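Local coordinates for interphotoreceptor retinoid-binding protein (Xenopus laevis, PDB 1J7X) that probably binds retinoids in the interphotoreceptor matrix and carries them between the cells of the retina, at residues Q225-G239 against G274-A287. Sequence-based numbering, arbitrary orientation.
Sequences QSLSRATIIGEITSG and GGVVPDAIVLADEA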
loop_
_atom_site.group_PDB
_atom_site.type_symbol
_atom_site.label_atom_id
_atom_site.label_comp_id
_atom_site.label_asym_id
_atom_site.label_seq_id
_atom_site.Cartn_x
_atom_site.Cartn_y
_atom_site.Cartn_z
ATOM N N GLN A 225 4.683 -7.758 -6.411
ATOM C CA GLN A 225 4.946 -7.484 -7.837
ATOM C C GLN A 225 6.344 -6.974 -8.115
ATOM O O GLN A 225 6.995 -7.397 -9.035
ATOM C CB GLN A 225 3.812 -6.446 -8.325
ATOM C CG GLN A 225 3.944 -6.136 -9.774
ATOM C CD GLN A 225 2.931 -5.085 -10.198
ATOM O OE1 GLN A 225 2.968 -3.952 -9.670
ATOM N NE2 GLN A 225 1.921 -5.510 -10.979
ATOM N N SER A 226 6.837 -6.040 -7.307
ATOM C CA SER A 226 8.115 -5.436 -7.485
ATOM C C SER A 226 9.288 -6.442 -7.301
ATOM O O SER A 226 10.402 -6.323 -7.879
ATOM C CB SER A 226 8.272 -4.241 -6.531
ATOM O OG SER A 226 8.330 -4.648 -5.184
ATOM N N LEU A 227 9.020 -7.438 -6.463
ATOM C CA LEU A 227 9.981 -8.503 -6.234
ATOM C C LEU A 227 9.893 -9.625 -7.254
ATOM O O LEU A 227 10.697 -10.592 -7.272
ATOM C CB LEU A 227 9.790 -9.099 -4.826
ATOM C CG LEU A 227 10.121 -8.270 -3.599
ATOM C CD1 LEU A 227 9.466 -8.863 -2.349
ATOM C CD2 LEU A 227 11.698 -8.237 -3.464
ATOM N N SER A 228 9.012 -9.452 -8.204
ATOM C CA SER A 228 8.759 -10.467 -9.201
ATOM C C SER A 228 8.393 -11.790 -8.533
ATOM O O SER A 228 8.657 -12.850 -9.053
ATOM C CB SER A 228 10.002 -10.590 -10.162
ATOM O OG SER A 228 10.232 -9.298 -10.749
ATOM N N ARG A 229 7.697 -11.738 -7.403
ATOM C CA ARG A 229 7.350 -12.970 -6.732
ATOM C C ARG A 229 6.015 -13.465 -7.211
ATOM O O ARG A 229 5.755 -14.678 -7.241
ATOM C CB ARG A 229 7.398 -12.723 -5.211
ATOM C CG ARG A 229 6.910 -13.972 -4.372
ATOM C CD ARG A 229 7.980 -15.158 -4.591
ATOM N NE ARG A 229 7.442 -15.999 -5.598
ATOM C CZ ARG A 229 6.842 -17.154 -5.391
ATOM N NH1 ARG A 229 6.843 -17.763 -4.205
ATOM N NH2 ARG A 229 6.282 -17.722 -6.402
ATOM N N ALA A 230 5.021 -12.564 -7.403
ATOM C CA ALA A 230 3.766 -12.985 -7.885
ATOM C C ALA A 230 3.234 -12.169 -9.069
ATOM O O ALA A 230 3.667 -11.059 -9.307
ATOM C CB ALA A 230 2.799 -12.865 -6.727
ATOM N N THR A 231 2.245 -12.718 -9.702
ATOM C CA THR A 231 1.499 -12.062 -10.751
ATOM C C THR A 231 0.266 -11.415 -10.092
ATOM O O THR A 231 -0.456 -12.073 -9.326
ATOM C CB THR A 231 1.083 -13.062 -11.800
ATOM O OG1 THR A 231 2.215 -13.729 -12.378
ATOM C CG2 THR A 231 0.312 -12.393 -12.922
ATOM N N ILE A 232 0.057 -10.105 -10.345
ATOM C CA ILE A 232 -1.059 -9.409 -9.799
ATOM C C ILE A 232 -2.195 -9.426 -10.837
ATOM O O ILE A 232 -2.028 -9.042 -12.004
ATOM C CB ILE A 232 -0.684 -7.948 -9.513
ATOM C CG1 ILE A 232 0.629 -7.864 -8.724
ATOM C CG2 ILE A 232 -1.712 -7.230 -8.743
ATOM C CD1 ILE A 232 0.556 -8.782 -7.418
ATOM N N ILE A 233 -3.394 -9.754 -10.394
ATOM C CA ILE A 233 -4.573 -9.904 -11.293
ATOM C C ILE A 233 -5.787 -9.203 -10.733
ATOM O O ILE A 233 -6.163 -9.392 -9.566
ATOM C CB ILE A 233 -4.882 -11.401 -11.501
ATOM C CG1 ILE A 233 -3.634 -12.089 -11.950
ATOM C CG2 ILE A 233 -6.114 -11.592 -12.448
ATOM C CD1 ILE A 233 -3.825 -13.625 -11.937
ATOM N N GLY A 234 -6.416 -8.346 -11.581
ATOM C CA GLY A 234 -7.644 -7.726 -11.147
ATOM C C GLY A 234 -7.689 -6.265 -11.533
ATOM O O GLY A 234 -7.286 -5.951 -12.637
ATOM N N GLU A 235 -8.266 -5.456 -10.660
ATOM C CA GLU A 235 -8.445 -4.039 -10.926
ATOM C C GLU A 235 -7.278 -3.209 -10.345
ATOM O O GLU A 235 -6.631 -3.571 -9.380
ATOM C CB GLU A 235 -9.723 -3.548 -10.361
ATOM C CG GLU A 235 -10.950 -4.319 -10.889
ATOM C CD GLU A 235 -12.199 -4.004 -10.144
ATOM O OE1 GLU A 235 -12.165 -3.517 -8.964
ATOM O OE2 GLU A 235 -13.307 -4.367 -10.662
ATOM N N ILE A 236 -7.147 -1.983 -10.836
ATOM C CA ILE A 236 -6.196 -1.048 -10.252
ATOM C C ILE A 236 -6.759 -0.743 -8.850
ATOM O O ILE A 236 -7.989 -0.585 -8.650
ATOM C CB ILE A 236 -6.152 0.268 -11.090
ATOM C CG1 ILE A 236 -5.552 -0.035 -12.405
ATOM C CG2 ILE A 236 -5.411 1.303 -10.400
ATOM C CD1 ILE A 236 -5.869 1.041 -13.489
ATOM N N THR A 237 -5.895 -0.716 -7.865
ATOM C CA THR A 237 -6.330 -0.584 -6.483
ATOM C C THR A 237 -6.733 0.826 -6.074
ATOM O O THR A 237 -6.612 1.742 -6.899
ATOM C CB THR A 237 -5.299 -1.194 -5.539
ATOM O OG1 THR A 237 -4.080 -0.490 -5.568
ATOM C CG2 THR A 237 -4.963 -2.691 -5.970
ATOM N N SER A 238 -7.162 0.994 -4.829
ATOM C CA SER A 238 -7.771 2.219 -4.390
ATOM C C SER A 238 -6.874 3.425 -4.384
ATOM O O SER A 238 -7.384 4.460 -4.479
ATOM C CB SER A 238 -8.387 2.029 -2.983
ATOM O OG SER A 238 -7.395 1.929 -2.023
ATOM N N GLY A 239 -5.555 3.261 -4.276
ATOM C CA GLY A 239 -4.634 4.366 -4.189
ATOM C C GLY A 239 -4.634 5.037 -2.876
ATOM O O GLY A 239 -4.378 6.276 -2.764
ATOM N N GLY A 274 -1.368 5.871 -5.804
ATOM C CA GLY A 274 -2.440 6.127 -6.774
ATOM C C GLY A 274 -3.077 4.814 -7.251
ATOM O O GLY A 274 -3.992 4.886 -8.075
ATOM N N GLY A 275 -2.539 3.657 -6.782
ATOM C CA GLY A 275 -3.067 2.326 -7.105
ATOM C C GLY A 275 -2.060 1.389 -7.667
ATOM O O GLY A 275 -1.291 1.753 -8.523
ATOM N N VAL A 276 -2.043 0.137 -7.217
ATOM C CA VAL A 276 -1.191 -0.894 -7.835
ATOM C C VAL A 276 -1.850 -1.189 -9.166
ATOM O O VAL A 276 -3.098 -1.261 -9.275
ATOM C CB VAL A 276 -1.223 -2.179 -6.998
ATOM C CG1 VAL A 276 -0.503 -3.286 -7.692
ATOM C CG2 VAL A 276 -0.626 -1.906 -5.633
ATOM N N VAL A 277 -1.052 -1.329 -10.190
ATOM C CA VAL A 277 -1.515 -1.648 -11.533
ATOM C C VAL A 277 -1.242 -3.101 -11.793
ATOM O O VAL A 277 -0.074 -3.538 -11.825
ATOM C CB VAL A 277 -0.750 -0.788 -12.600
ATOM C CG1 VAL A 277 -1.336 -1.108 -13.956
ATOM C CG2 VAL A 277 -1.010 0.618 -12.345
ATOM N N PRO A 278 -2.287 -3.918 -11.897
ATOM C CA PRO A 278 -2.096 -5.381 -12.092
ATOM C C PRO A 278 -1.341 -5.717 -13.368
ATOM O O PRO A 278 -1.387 -4.939 -14.351
ATOM C CB PRO A 278 -3.512 -5.892 -12.204
ATOM C CG PRO A 278 -4.289 -4.924 -11.299
ATOM C CD PRO A 278 -3.695 -3.582 -11.678
ATOM N N ASP A 279 -0.708 -6.878 -13.374
ATOM C CA ASP A 279 -0.066 -7.429 -14.537
ATOM C C ASP A 279 -1.224 -7.832 -15.508
ATOM O O ASP A 279 -1.181 -7.544 -16.729
ATOM C CB ASP A 279 0.743 -8.642 -14.171
ATOM C CG ASP A 279 1.827 -8.298 -13.276
ATOM O OD1 ASP A 279 2.756 -7.579 -13.748
ATOM O OD2 ASP A 279 1.851 -8.555 -12.044
ATOM N N ALA A 280 -2.276 -8.443 -14.977
ATOM C CA ALA A 280 -3.430 -8.858 -15.796
ATOM C C ALA A 280 -4.660 -8.100 -15.327
ATOM O O ALA A 280 -5.271 -8.429 -14.297
ATOM C CB ALA A 280 -3.637 -10.380 -15.741
ATOM N N ILE A 281 -5.001 -7.028 -16.026
ATOM C CA ILE A 281 -6.086 -6.198 -15.709
ATOM C C ILE A 281 -7.380 -6.803 -16.156
ATOM O O ILE A 281 -7.525 -7.051 -17.374
ATOM C CB ILE A 281 -5.907 -4.785 -16.287
ATOM C CG1 ILE A 281 -4.715 -4.075 -15.634
ATOM C CG2 ILE A 281 -7.097 -4.000 -16.046
ATOM C CD1 ILE A 281 -4.370 -2.696 -16.186
ATOM N N VAL A 282 -8.268 -7.066 -15.223
ATOM C CA VAL A 282 -9.622 -7.578 -15.447
ATOM C C VAL A 282 -10.500 -7.032 -14.386
ATOM O O VAL A 282 -10.086 -6.513 -13.343
ATOM C CB VAL A 282 -9.692 -9.118 -15.482
ATOM C CG1 VAL A 282 -8.779 -9.660 -16.477
ATOM C CG2 VAL A 282 -9.243 -9.699 -14.182
ATOM N N LEU A 283 -11.829 -7.085 -14.604
ATOM C CA LEU A 283 -12.740 -6.615 -13.563
ATOM C C LEU A 283 -12.607 -7.657 -12.369
ATOM O O LEU A 283 -12.259 -8.835 -12.579
ATOM C CB LEU A 283 -14.205 -6.621 -14.075
ATOM C CG LEU A 283 -14.695 -5.274 -14.675
ATOM C CD1 LEU A 283 -13.782 -4.891 -15.680
ATOM C CD2 LEU A 283 -16.101 -5.445 -15.348
ATOM N N ALA A 284 -12.875 -7.159 -11.189
ATOM C CA ALA A 284 -12.680 -7.954 -9.930
ATOM C C ALA A 284 -13.376 -9.313 -9.969
ATOM O O ALA A 284 -12.772 -10.300 -9.680
ATOM C CB ALA A 284 -13.161 -7.154 -8.779
ATOM N N ASP A 285 -14.579 -9.360 -10.510
ATOM C CA ASP A 285 -15.307 -10.639 -10.632
ATOM C C ASP A 285 -14.649 -11.643 -11.535
ATOM O O ASP A 285 -14.956 -12.839 -11.487
ATOM C CB ASP A 285 -16.709 -10.401 -11.115
ATOM C CG ASP A 285 -17.502 -9.587 -10.233
ATOM O OD1 ASP A 285 -17.378 -9.715 -9.004
ATOM O OD2 ASP A 285 -18.346 -8.749 -10.690
ATOM N N GLU A 286 -13.770 -11.229 -12.399
ATOM C CA GLU A 286 -13.085 -12.132 -13.324
ATOM C C GLU A 286 -11.714 -12.564 -12.918
ATOM O O GLU A 286 -11.103 -13.389 -13.585
ATOM C CB GLU A 286 -12.998 -11.377 -14.719
ATOM C CG GLU A 286 -14.328 -10.710 -15.137
ATOM C CD GLU A 286 -14.216 -9.923 -16.512
ATOM O OE1 GLU A 286 -15.198 -9.300 -17.017
ATOM O OE2 GLU A 286 -13.111 -9.894 -17.105
ATOM N N ALA A 287 -11.207 -12.032 -11.807
ATOM C CA ALA A 287 -9.835 -12.299 -11.391
ATOM C C ALA A 287 -9.482 -13.682 -11.018
ATOM O O ALA A 287 -8.388 -14.184 -11.329
ATOM C CB ALA A 287 -9.465 -11.305 -10.271
HETATM O O HOH W 1 1.676 -1.464 -9.717
HETATM O O HOH W 2 4.356 -9.608 -11.372
HETATM O O HOH W 3 -1.582 6.491 -3.035
#
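D279 takes over where its strand has not yet begun: its OD2 accepts the backbone N-H of I232 at 2.9 Å, almost straight (176°), through the lone pair turned away from OD1. The same oxygen receives a weak bond from the Q225 amide and one from a water shared with A230 O; a carboxylate oxygen suits a place where three donors converge. Q225, its CG anti to the backbone N (chi1 -178°), extends from the end of helix 216-226. Q225 NE2 also donates to V277 O at 2.9 Å, while a water joins OE1 to V277 N. Parallel pairing follows: A280 N to I232 O (3.0 Å), G234 N to A280 O (2.9 Å) and V282 N to G234 O. G234 suits its place, since a CB would press against the preceding carbonyl O. Farther on, E235 OE2 takes A284 N at 2.9 Å, and E235 OE1 accepts the backbone N-H of H211. The T237 hydroxyl can accept V276 N (OG1 to N 2.7 Å) and also bond E218 OE1; T237 N returns a bond to V276 O. Strand 280-281 edges the mixed sheet beside 231-234, consistent with the ClpP/crotonase beta-beta-alpha spiral; side-chain acceptors satisfy backbone N-H groups beyond its two-residue pairing.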